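Local coordinates for protein PmoF1 (Methylocystis sp. ATCC 49242, PDB 6P1E) that binds copper(II) through its PCu(A)C domain and probably serves as a copper chaperone in a methane-oxidizing bacterium, at residues 13-21 and 114-122. Numbering follows the deposited sequence.
Sequences EHPWLRAPA and VIDAAIDAP. With CU (copper (II) ion), chain E.
The R18 guanidinium meets D120 at its edge, NE and NH2 both pointing in its plane at the single oxygen OD2. Both bonds belong to one salt bridge; the shorter, R18 NH2 to D120 OD2, is 2.9 Å and runs nearly along the C-O axis, while NE comes from the anti side, 30° out of the carboxylate plane. The guanidinium and carboxylate planes stand 61° apart. The W16 ring has R18 CZ at its edge, in plane, and sets CZ3 3.8 Å from D120 OD2 in an oblique approach. W16 CD1 in turn lies at the edge of the H14 ring, in its plane, and F32 of the second subunit stacks on H14 and meets W16 edge-to-face. With CG anti to the backbone N (chi1 -175°) and bends further out, R18 lies alongside D120; a leucine here would probably leave the D120 carboxylate without its charged partner and freer to turn. Strands 15-18 and 114-120 form a parallel pair in a mixed sheet, whereas strands 27-35 and 100-107 run antiparallel to 10-18 and 111-120 respectively. L17 N gives a 3.0 Å bond to A118 O, and L17 O accepts from D120 N at 2.8 Å. On the face away from W16 and R18, L17 CD2 rests 3.6 Å from A117 CB. H14, at the corner before P15, binds copper(II) through NE2 on the W16 side of the sheet; H34 of the second subunit binds the same ion.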
loop_
_atom_site.group_PDB
_atom_site.type_symbol
_atom_site.label_atom_id
_atom_site.label_comp_id
_atom_site.label_asym_id
_atom_site.label_seq_id
_atom_site.Cartn_x
_atom_site.Cartn_y
_atom_site.Cartn_z
ATOM N N GLU B 13 -8.231 -1.769 -4.213
ATOM C CA GLU B 13 -8.183 -1.162 -2.897
ATOM C C GLU B 13 -6.988 -0.229 -2.775
ATOM O O GLU B 13 -5.872 -0.544 -3.184
ATOM C CB GLU B 13 -8.149 -2.250 -1.817
ATOM C CG GLU B 13 -9.386 -3.143 -1.856
ATOM C CD GLU B 13 -9.418 -4.191 -0.758
ATOM O OE1 GLU B 13 -8.554 -4.147 0.137
ATOM O OE2 GLU B 13 -10.313 -5.063 -0.791
ATOM N N HIS B 14 -7.283 0.944 -2.230
ATOM C CA HIS B 14 -6.309 1.980 -1.935
ATOM C C HIS B 14 -5.295 2.207 -3.055
ATOM O O HIS B 14 -4.083 2.120 -2.842
ATOM C CB HIS B 14 -5.584 1.680 -0.635
ATOM C CG HIS B 14 -5.005 2.902 -0.011
ATOM N ND1 HIS B 14 -3.864 3.503 -0.491
ATOM C CD2 HIS B 14 -5.446 3.680 1.004
ATOM C CE1 HIS B 14 -3.607 4.581 0.223
ATOM N NE2 HIS B 14 -4.553 4.711 1.139
ATOM N N PRO B 15 -5.790 2.499 -4.262
ATOM C CA PRO B 15 -4.881 2.879 -5.345
ATOM C C PRO B 15 -4.093 4.129 -4.987
ATOM O O PRO B 15 -4.657 5.086 -4.455
ATOM C CB PRO B 15 -5.823 3.142 -6.520
ATOM C CG PRO B 15 -7.111 3.531 -5.879
ATOM C CD PRO B 15 -7.202 2.709 -4.627
ATOM N N TRP B 16 -2.798 4.116 -5.270
ATOM C CA TRP B 16 -1.951 5.254 -4.963
ATOM C C TRP B 16 -0.750 5.290 -5.886
ATOM O O TRP B 16 -0.457 4.324 -6.582
ATOM C CB TRP B 16 -1.488 5.226 -3.504
ATOM C CG TRP B 16 -0.562 4.092 -3.134
ATOM C CD1 TRP B 16 -0.884 2.773 -3.001
ATOM C CD2 TRP B 16 0.833 4.196 -2.816
ATOM N NE1 TRP B 16 0.224 2.047 -2.633
ATOM C CE2 TRP B 16 1.294 2.900 -2.511
ATOM C CE3 TRP B 16 1.741 5.258 -2.767
ATOM C CZ2 TRP B 16 2.615 2.635 -2.165
ATOM C CZ3 TRP B 16 3.052 4.995 -2.422
ATOM C CH2 TRP B 16 3.477 3.695 -2.125
ATOM N N LEU B 17 -0.058 6.417 -5.896
ATOM C CA LEU B 17 1.154 6.514 -6.687
ATOM C C LEU B 17 2.196 7.358 -5.996
ATOM O O LEU B 17 1.879 8.237 -5.192
ATOM C CB LEU B 17 0.849 7.089 -8.068
ATOM C CG LEU B 17 0.226 8.481 -8.097
ATOM C CD1 LEU B 17 1.159 9.460 -8.793
ATOM C CD2 LEU B 17 -1.126 8.432 -8.790
ATOM N N ARG B 18 3.449 7.067 -6.319
ATOM C CA ARG B 18 4.563 7.860 -5.846
ATOM C C ARG B 18 4.926 8.852 -6.936
ATOM O O ARG B 18 5.301 8.460 -8.041
ATOM C CB ARG B 18 5.752 6.972 -5.494
ATOM C CG ARG B 18 6.919 7.721 -4.885
ATOM C CD ARG B 18 7.664 6.837 -3.909
ATOM N NE ARG B 18 6.902 6.632 -2.679
ATOM C CZ ARG B 18 6.976 5.545 -1.916
ATOM N NH1 ARG B 18 7.772 4.537 -2.252
ATOM N NH2 ARG B 18 6.243 5.459 -0.814
ATOM N N ALA B 19 4.789 10.135 -6.619
ATOM C CA ALA B 19 5.000 11.198 -7.591
ATOM C C ALA B 19 6.434 11.181 -8.101
ATOM O O ALA B 19 7.321 10.638 -7.440
ATOM C CB ALA B 19 4.671 12.546 -6.977
ATOM N N PRO B 20 6.667 11.761 -9.289
ATOM C CA PRO B 20 8.028 11.814 -9.827
ATOM C C PRO B 20 8.985 12.487 -8.857
ATOM O O PRO B 20 8.640 13.503 -8.254
ATOM C CB PRO B 20 7.871 12.640 -11.109
ATOM C CG PRO B 20 6.451 12.471 -11.499
ATOM C CD PRO B 20 5.688 12.351 -10.219
ATOM N N ALA B 21 10.176 11.919 -8.709
ATOM C CA ALA B 21 11.211 12.536 -7.895
ATOM C C ALA B 21 11.722 13.788 -8.595
ATOM O O ALA B 21 11.353 14.062 -9.739
ATOM C CB ALA B 21 12.345 11.560 -7.641
ATOM N N VAL B 114 -13.135 3.627 -13.479
ATOM C CA VAL B 114 -12.459 4.894 -13.235
ATOM C C VAL B 114 -12.166 5.025 -11.749
ATOM O O VAL B 114 -13.045 4.812 -10.910
ATOM C CB VAL B 114 -13.296 6.094 -13.710
ATOM C CG1 VAL B 114 -12.597 7.410 -13.382
ATOM C CG2 VAL B 114 -13.562 5.994 -15.204
ATOM N N ILE B 115 -10.928 5.387 -11.433
ATOM C CA ILE B 115 -10.493 5.512 -10.052
ATOM C C ILE B 115 -9.849 6.868 -9.824
ATOM O O ILE B 115 -9.478 7.557 -10.772
ATOM C CB ILE B 115 -9.487 4.406 -9.668
ATOM C CG1 ILE B 115 -8.189 4.545 -10.474
ATOM C CG2 ILE B 115 -10.109 3.033 -9.891
ATOM C CD1 ILE B 115 -7.073 3.642 -10.001
ATOM N N ASP B 116 -9.727 7.236 -8.556
ATOM C CA ASP B 116 -8.981 8.417 -8.161
ATOM C C ASP B 116 -7.838 7.950 -7.274
ATOM O O ASP B 116 -8.056 7.516 -6.143
ATOM C CB ASP B 116 -9.883 9.416 -7.434
ATOM C CG ASP B 116 -9.165 10.703 -7.078
ATOM O OD1 ASP B 116 -8.221 11.080 -7.804
ATOM O OD2 ASP B 116 -9.549 11.344 -6.077
ATOM N N ALA B 117 -6.621 8.016 -7.802
ATOM C CA ALA B 117 -5.455 7.534 -7.080
ATOM C C ALA B 117 -4.911 8.628 -6.179
ATOM O O ALA B 117 -4.794 9.783 -6.581
ATOM C CB ALA B 117 -4.385 7.059 -8.048
ATOM N N ALA B 118 -4.593 8.259 -4.949
ATOM C CA ALA B 118 -4.039 9.212 -4.006
ATOM C C ALA B 118 -2.533 9.369 -4.263
ATOM O O ALA B 118 -1.872 8.425 -4.694
ATOM C CB ALA B 118 -4.336 8.765 -2.609
ATOM N N ILE B 119 -1.995 10.561 -4.016
ATOM C CA ILE B 119 -0.617 10.867 -4.404
ATOM C C ILE B 119 0.366 10.990 -3.237
ATOM O O ILE B 119 0.165 11.783 -2.321
ATOM C CB ILE B 119 -0.576 12.173 -5.228
ATOM C CG1 ILE B 119 -1.420 12.007 -6.495
ATOM C CG2 ILE B 119 0.862 12.551 -5.590
ATOM C CD1 ILE B 119 -1.602 13.274 -7.287
ATOM N N ASP B 120 1.413 10.166 -3.286
ATOM C CA ASP B 120 2.562 10.249 -2.380
ATOM C C ASP B 120 3.704 11.022 -3.055
ATOM O O ASP B 120 4.270 10.524 -4.026
ATOM C CB ASP B 120 3.049 8.844 -2.006
ATOM C CG ASP B 120 3.953 8.836 -0.786
ATOM O OD1 ASP B 120 3.802 9.718 0.085
ATOM O OD2 ASP B 120 4.810 7.931 -0.694
ATOM N N ALA B 121 4.051 12.213 -2.566
ATOM C CA ALA B 121 5.138 13.004 -3.169
ATOM C C ALA B 121 6.452 13.231 -2.377
ATOM O O ALA B 121 7.483 13.418 -3.020
ATOM C CB ALA B 121 4.593 14.359 -3.556
ATOM N N PRO B 122 6.436 13.241 -1.020
ATOM C CA PRO B 122 7.609 13.656 -0.222
ATOM C C PRO B 122 9.001 13.526 -0.855
ATOM O O PRO B 122 9.740 14.512 -0.852
ATOM C CB PRO B 122 7.526 12.731 1.002
ATOM C CG PRO B 122 6.129 12.164 0.997
ATOM C CD PRO B 122 5.366 12.811 -0.107
HETATM CU CU CU E . -4.493 6.434 2.216
HETATM O O HOH W 1 8.382 11.136 -4.714
#